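Long-range contact in uncharacterized protein (Plasmodium falciparum, PDB 1ZSO), which is of unknown function but may bind zinc: residues B[125-133]-B[145-156]. Residues are numbered along the deposited sequence; the frame is centred on the assembly and turned at random.
Sequences VEDTKGKLY and DYNEEHEMCVGI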
ATOM      1  N   VAL B 125       5.877  -5.808 -25.051  1.00 38.09           N
ATOM      2  CA  VAL B 125       6.615  -6.693 -25.919  1.00 37.44           C
ATOM      3  C   VAL B 125       7.093  -5.932 -27.156  1.00 37.70           C
ATOM      4  O   VAL B 125       6.348  -5.153 -27.750  1.00 36.89           O
ATOM      5  CB  VAL B 125       5.760  -7.863 -26.348  1.00 36.56           C
ATOM      6  CG1 VAL B 125       6.376  -8.525 -27.546  1.00 32.51           C
ATOM      7  CG2 VAL B 125       5.590  -8.830 -25.183  1.00 35.44           C
ATOM      8  N   GLU B 126       8.349  -6.161 -27.516  1.00 38.19           N
ATOM      9  CA  GLU B 126       8.870  -5.761 -28.822  1.00 38.27           C
ATOM     10  C   GLU B 126       9.011  -7.044 -29.617  1.00 37.50           C
ATOM     11  O   GLU B 126       9.489  -8.025 -29.070  1.00 37.88           O
ATOM     12  CB  GLU B 126      10.236  -5.078 -28.705  1.00 37.55           C
ATOM     13  CG  GLU B 126      10.730  -4.515 -30.065  1.00 38.59           C
ATOM     14  CD  GLU B 126      11.996  -3.713 -29.951  1.00 39.07           C
ATOM     15  OE1 GLU B 126      12.638  -3.782 -28.880  1.00 39.59           O
ATOM     16  OE2 GLU B 126      12.349  -3.005 -30.932  1.00 42.20           O
ATOM     17  N   ASP B 127       8.582  -7.052 -30.883  1.00 36.95           N
ATOM     18  CA  ASP B 127       8.797  -8.226 -31.738  1.00 36.09           C
ATOM     19  C   ASP B 127      10.060  -8.044 -32.567  1.00 35.37           C
ATOM     20  O   ASP B 127      10.667  -6.988 -32.509  1.00 33.75           O
ATOM     21  CB  ASP B 127       7.571  -8.547 -32.612  1.00 36.64           C
ATOM     22  CG  ASP B 127       7.287  -7.487 -33.691  1.00 33.76           C
ATOM     23  OD1 ASP B 127       8.193  -6.783 -34.178  1.00 32.85           O
ATOM     24  OD2 ASP B 127       6.116  -7.383 -34.078  1.00 33.05           O
ATOM     25  N   THR B 128      10.451  -9.075 -33.314  1.00 35.57           N
ATOM     26  CA  THR B 128      11.732  -9.086 -33.994  1.00 36.96           C
ATOM     27  C   THR B 128      11.802  -8.037 -35.121  1.00 37.25           C
ATOM     28  O   THR B 128      12.900  -7.645 -35.549  1.00 36.50           O
ATOM     29  CB  THR B 128      12.092 -10.494 -34.558  1.00 37.43           C
ATOM     30  OG1 THR B 128      11.008 -10.998 -35.347  1.00 36.47           O
ATOM     31  CG2 THR B 128      12.437 -11.477 -33.413  1.00 37.44           C
ATOM     32  N   LYS B 129      10.631  -7.574 -35.566  1.00 37.13           N
ATOM     33  CA  LYS B 129      10.533  -6.497 -36.551  1.00 37.59           C
ATOM     34  C   LYS B 129      10.402  -5.134 -35.875  1.00 37.27           C
ATOM     35  O   LYS B 129      10.097  -4.139 -36.526  1.00 36.49           O
ATOM     36  CB  LYS B 129       9.329  -6.738 -37.462  1.00 38.50           C
ATOM     37  CG  LYS B 129       9.398  -8.046 -38.248  1.00 39.23           C
ATOM     38  CD  LYS B 129      10.403  -7.969 -39.380  1.00 39.91           C
ATOM     39  CE  LYS B 129      10.484  -9.283 -40.148  1.00 40.38           C
ATOM     40  NZ  LYS B 129      11.887  -9.575 -40.583  1.00 38.56           N
ATOM     41  N   GLY B 130      10.590  -5.107 -34.557  1.00 37.21           N
ATOM     42  CA  GLY B 130      10.758  -3.863 -33.826  1.00 37.37           C
ATOM     43  C   GLY B 130       9.508  -3.134 -33.357  1.00 37.49           C
ATOM     44  O   GLY B 130       9.621  -2.055 -32.781  1.00 36.78           O
ATOM     45  N   LYS B 131       8.321  -3.696 -33.573  1.00 38.32           N
ATOM     46  CA  LYS B 131       7.106  -2.997 -33.155  1.00 38.90           C
ATOM     47  C   LYS B 131       6.703  -3.445 -31.766  1.00 38.84           C
ATOM     48  O   LYS B 131       6.982  -4.574 -31.350  1.00 39.15           O
ATOM     49  CB  LYS B 131       5.970  -3.161 -34.169  1.00 39.67           C
ATOM     50  CG  LYS B 131       5.005  -4.254 -33.903  1.00 42.15           C
ATOM     51  CD  LYS B 131       3.686  -3.708 -33.439  1.00 45.65           C
ATOM     52  CE  LYS B 131       2.664  -3.641 -34.571  1.00 48.39           C
ATOM     53  NZ  LYS B 131       1.352  -4.203 -34.066  1.00 50.04           N
ATOM     54  N   LEU B 132       6.073  -2.529 -31.045  1.00 38.85           N
ATOM     55  CA  LEU B 132       5.866  -2.677 -29.621  1.00 39.22           C
ATOM     56  C   LEU B 132       4.411  -2.968 -29.333  1.00 39.65           C
ATOM     57  O   LEU B 132       3.519  -2.431 -29.985  1.00 40.42           O
ATOM     58  CB  LEU B 132       6.279  -1.393 -28.912  1.00 39.84           C
ATOM     59  CG  LEU B 132       7.758  -1.011 -29.046  1.00 38.80           C
ATOM     60  CD1 LEU B 132       7.947   0.412 -28.645  1.00 39.55           C
ATOM     61  CD2 LEU B 132       8.604  -1.898 -28.185  1.00 40.13           C
ATOM     62  N   TYR B 133       4.169  -3.834 -28.363  1.00 39.48           N
ATOM     63  CA  TYR B 133       2.811  -4.152 -27.971  1.00 38.98           C
ATOM     64  C   TYR B 133       2.692  -3.799 -26.508  1.00 39.72           C
ATOM     65  O   TYR B 133       3.574  -4.128 -25.694  1.00 38.62           O
ATOM     66  CB  TYR B 133       2.505  -5.631 -28.224  1.00 39.18           C
ATOM     67  CG  TYR B 133       2.834  -6.071 -29.634  1.00 40.16           C
ATOM     68  CD1 TYR B 133       4.153  -6.221 -30.055  1.00 39.90           C
ATOM     69  CD2 TYR B 133       1.825  -6.297 -30.555  1.00 41.59           C
ATOM     70  CE1 TYR B 133       4.454  -6.606 -31.344  1.00 39.91           C
ATOM     71  CE2 TYR B 133       2.110  -6.669 -31.841  1.00 39.87           C
ATOM     72  CZ  TYR B 133       3.422  -6.833 -32.229  1.00 41.04           C
ATOM     73  OH  TYR B 133       3.670  -7.224 -33.518  1.00 38.00           O
ATOM     74  N   ASP B 145      -0.130 -11.902 -30.663  1.00 35.89           N
ATOM     75  CA  ASP B 145      -0.641 -10.858 -31.513  1.00 37.35           C
ATOM     76  C   ASP B 145      -0.113 -11.193 -32.909  1.00 38.32           C
ATOM     77  O   ASP B 145       0.584 -12.199 -33.101  1.00 37.88           O
ATOM     78  CB  ASP B 145      -0.173  -9.460 -31.046  1.00 37.89           C
ATOM     79  CG  ASP B 145      -1.231  -8.350 -31.300  1.00 39.26           C
ATOM     80  OD1 ASP B 145      -1.446  -7.508 -30.398  1.00 42.08           O
ATOM     81  OD2 ASP B 145      -1.854  -8.319 -32.388  1.00 39.11           O
ATOM     82  N   TYR B 146      -0.449 -10.344 -33.879  1.00 39.43           N
ATOM     83  CA  TYR B 146      -0.107 -10.562 -35.274  1.00 39.08           C
ATOM     84  C   TYR B 146       0.483  -9.266 -35.759  1.00 39.68           C
ATOM     85  O   TYR B 146      -0.097  -8.205 -35.561  1.00 39.88           O
ATOM     86  CB  TYR B 146      -1.370 -10.907 -36.070  1.00 39.43           C
ATOM     87  CG  TYR B 146      -1.155 -11.470 -37.458  1.00 39.72           C
ATOM     88  CD1 TYR B 146      -1.516 -10.742 -38.568  1.00 40.62           C
ATOM     89  CD2 TYR B 146      -0.608 -12.744 -37.657  1.00 41.61           C
ATOM     90  CE1 TYR B 146      -1.330 -11.249 -39.867  1.00 42.41           C
ATOM     91  CE2 TYR B 146      -0.420 -13.272 -38.958  1.00 39.61           C
ATOM     92  CZ  TYR B 146      -0.788 -12.516 -40.057  1.00 40.55           C
ATOM     93  OH  TYR B 146      -0.617 -12.985 -41.358  1.00 38.41           O
ATOM     94  N   ASN B 147       1.661  -9.344 -36.357  1.00 40.07           N
ATOM     95  CA  ASN B 147       2.229  -8.193 -37.041  1.00 40.67           C
ATOM     96  C   ASN B 147       1.640  -8.129 -38.452  1.00 41.46           C
ATOM     97  O   ASN B 147       2.022  -8.906 -39.338  1.00 40.91           O
ATOM     98  CB  ASN B 147       3.761  -8.271 -37.079  1.00 39.49           C
ATOM     99  CG  ASN B 147       4.396  -6.964 -37.487  1.00 38.17           C
ATOM    100  OD1 ASN B 147       4.000  -6.334 -38.474  1.00 36.24           O
ATOM    101  ND2 ASN B 147       5.403  -6.552 -36.738  1.00 34.34           N
ATOM    102  N   GLU B 148       0.694  -7.207 -38.643  1.00 42.83           N
ATOM    103  CA  GLU B 148       0.031  -7.036 -39.929  1.00 43.74           C
ATOM    104  C   GLU B 148       1.026  -6.543 -40.976  1.00 44.06           C
ATOM    105  O   GLU B 148       0.925  -6.902 -42.152  1.00 43.99           O
ATOM    106  CB  GLU B 148      -1.106  -6.012 -39.832  1.00 44.51           C
ATOM    107  CG  GLU B 148      -2.114  -6.218 -38.703  1.00 49.04           C
ATOM    108  CD  GLU B 148      -3.221  -7.223 -39.015  1.00 52.99           C
ATOM    109  OE1 GLU B 148      -3.756  -7.250 -40.150  1.00 55.41           O
ATOM    110  OE2 GLU B 148      -3.573  -7.977 -38.087  1.00 58.96           O
ATOM    111  N   GLU B 149       1.956  -5.686 -40.552  1.00 44.08           N
ATOM    112  CA  GLU B 149       2.938  -5.069 -41.466  1.00 43.78           C
ATOM    113  C   GLU B 149       3.753  -6.129 -42.200  1.00 43.50           C
ATOM    114  O   GLU B 149       3.935  -6.044 -43.420  1.00 43.52           O
ATOM    115  CB  GLU B 149       3.885  -4.138 -40.692  1.00 43.83           C
ATOM    116  CG  GLU B 149       3.875  -2.677 -41.115  1.00 44.26           C
ATOM    117  CD  GLU B 149       5.164  -2.270 -41.824  1.00 45.72           C
ATOM    118  OE1 GLU B 149       6.043  -3.134 -42.007  1.00 46.61           O
ATOM    119  OE2 GLU B 149       5.307  -1.087 -42.190  1.00 45.60           O
ATOM    120  N   HIS B 150       4.234  -7.125 -41.457  1.00 42.95           N
ATOM    121  CA  HIS B 150       5.042  -8.193 -42.030  1.00 42.81           C
ATOM    122  C   HIS B 150       4.308  -9.534 -42.027  1.00 42.80           C
ATOM    123  O   HIS B 150       4.916 -10.561 -42.302  1.00 43.17           O
ATOM    124  CB  HIS B 150       6.370  -8.343 -41.271  1.00 43.04           C
ATOM    125  CG  HIS B 150       7.196  -7.088 -41.206  1.00 44.13           C
ATOM    126  ND1 HIS B 150       7.005  -6.116 -40.244  1.00 45.95           N
ATOM    127  CD2 HIS B 150       8.244  -6.669 -41.955  1.00 43.88           C
ATOM    128  CE1 HIS B 150       7.884  -5.144 -40.419  1.00 44.39           C
ATOM    129  NE2 HIS B 150       8.647  -5.456 -41.449  1.00 42.90           N
ATOM    130  N   GLU B 151       3.016  -9.530 -41.703  1.00 42.75           N
ATOM    131  CA  GLU B 151       2.206 -10.763 -41.663  1.00 42.46           C
ATOM    132  C   GLU B 151       2.837 -11.858 -40.771  1.00 42.58           C
ATOM    133  O   GLU B 151       3.121 -12.977 -41.220  1.00 40.92           O
ATOM    134  CB  GLU B 151       1.919 -11.257 -43.096  1.00 41.95           C
ATOM    135  CG  GLU B 151       0.680 -10.555 -43.694  1.00 42.35           C
ATOM    136  CD  GLU B 151       0.698 -10.398 -45.208  1.00 42.37           C
ATOM    137  OE1 GLU B 151       0.819 -11.414 -45.933  1.00 41.96           O
ATOM    138  OE2 GLU B 151       0.542  -9.243 -45.671  1.00 41.64           O
HETATM  139  N   MSE B 152       3.019 -11.530 -39.492  1.00 43.12           N
HETATM  140  CA  MSE B 152       3.866 -12.342 -38.610  1.00 44.23           C
HETATM  141  C   MSE B 152       3.232 -12.573 -37.257  1.00 41.63           C
HETATM  142  O   MSE B 152       2.907 -11.631 -36.558  1.00 40.11           O
HETATM  143  CB  MSE B 152       5.233 -11.656 -38.430  1.00 44.11           C
HETATM  144  CG  MSE B 152       6.175 -12.341 -37.439  1.00 45.44           C
HETATM  145 SE   MSE B 152       7.996 -11.530 -37.441  1.00 53.35          SE
HETATM  146  CE  MSE B 152       7.727 -10.045 -36.161  1.00 52.85           C
ATOM    147  N   CYS B 153       3.067 -13.836 -36.884  1.00 40.80           N
ATOM    148  CA  CYS B 153       2.549 -14.159 -35.560  1.00 39.93           C
ATOM    149  C   CYS B 153       3.648 -13.884 -34.535  1.00 39.33           C
ATOM    150  O   CYS B 153       4.830 -14.235 -34.732  1.00 38.35           O
ATOM    151  CB  CYS B 153       2.087 -15.629 -35.460  1.00 39.91           C
ATOM    152  SG  CYS B 153       0.636 -16.183 -36.532  1.00 43.45           S
ATOM    153  N   VAL B 154       3.239 -13.265 -33.432  1.00 38.50           N
ATOM    154  CA  VAL B 154       4.114 -12.980 -32.297  1.00 37.14           C
ATOM    155  C   VAL B 154       3.469 -13.555 -31.046  1.00 36.78           C
ATOM    156  O   VAL B 154       2.322 -13.315 -30.799  1.00 35.68           O
ATOM    157  CB  VAL B 154       4.268 -11.469 -32.134  1.00 36.30           C
ATOM    158  CG1 VAL B 154       5.246 -11.167 -31.071  1.00 38.87           C
ATOM    159  CG2 VAL B 154       4.692 -10.858 -33.437  1.00 37.37           C
ATOM    160  N   GLY B 155       4.204 -14.326 -30.261  1.00 38.57           N
ATOM    161  CA  GLY B 155       3.593 -15.064 -29.157  1.00 38.99           C
ATOM    162  C   GLY B 155       4.491 -15.294 -27.944  1.00 39.30           C
ATOM    163  O   GLY B 155       5.714 -15.346 -28.036  1.00 38.45           O
ATOM    164  N   ILE B 156       3.859 -15.411 -26.791  1.00 39.21           N
ATOM    165  CA  ILE B 156       4.543 -15.801 -25.573  1.00 38.93           C
ATOM    166  C   ILE B 156       3.720 -16.937 -24.971  1.00 38.19           C
ATOM    167  O   ILE B 156       2.521 -16.769 -24.679  1.00 37.37           O
ATOM    168  CB  ILE B 156       4.661 -14.620 -24.571  1.00 40.28           C
ATOM    169  CG1 ILE B 156       5.691 -13.626 -25.097  1.00 43.30           C
ATOM    170  CG2 ILE B 156       5.092 -15.127 -23.160  1.00 39.44           C
ATOM    171  CD1 ILE B 156       5.414 -12.234 -24.704  1.00 45.23           C
TER
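D127 and N147 meet through complementary first torsions: N147 extends its amide with CG anti to the backbone N (chi1 -167°), whereas D127 holds its carboxylate between its own N and carbonyl carbon (chi1 68°). N147 ND2 gives a hydrogen bond to D127 OD2 at 2.9 Å, arriving on the syn side and nearly in the amide's own plane. Y133 OH donates to D127 OD2 from the anti side at 2.5 Å, so two donors grip this oxygen. D127 OD1 faces back into its own hairpin: K131 N, just past the type I turn, gives it a straight bond of 3.1 Å from above the carboxylate plane, and K129 N inside the turn adds only a weak one. N147 is braced in turn: its OD1 takes the backbone N of H150 in an Asx motif, beside the G1 bulge formed by E151 and M152.

Around this polar centre the packing is mostly through carbon atoms. K129 lays CD over the face of the H150 imidazole, 3.6 Å from the centroid and 10° off the normal, a CH-pi contact. The methyl CE of selenomethionine M152 touches K129 CG, tightly at 3.3 Å, and T128 OG1, while V154 CG2 touches D127 CB. The apolar pairs are V125 CG2 with I156 CD1, tip to tip at 3.4 Å, and Y133 with V154.

Two beta hairpins from different antiparallel sheets thus face each other through side chains, with V23 and L26 of strand 23-27 extending the apolar end. With three firm donors directed at one buried carboxylate, D127 is probably stabilised as the anion.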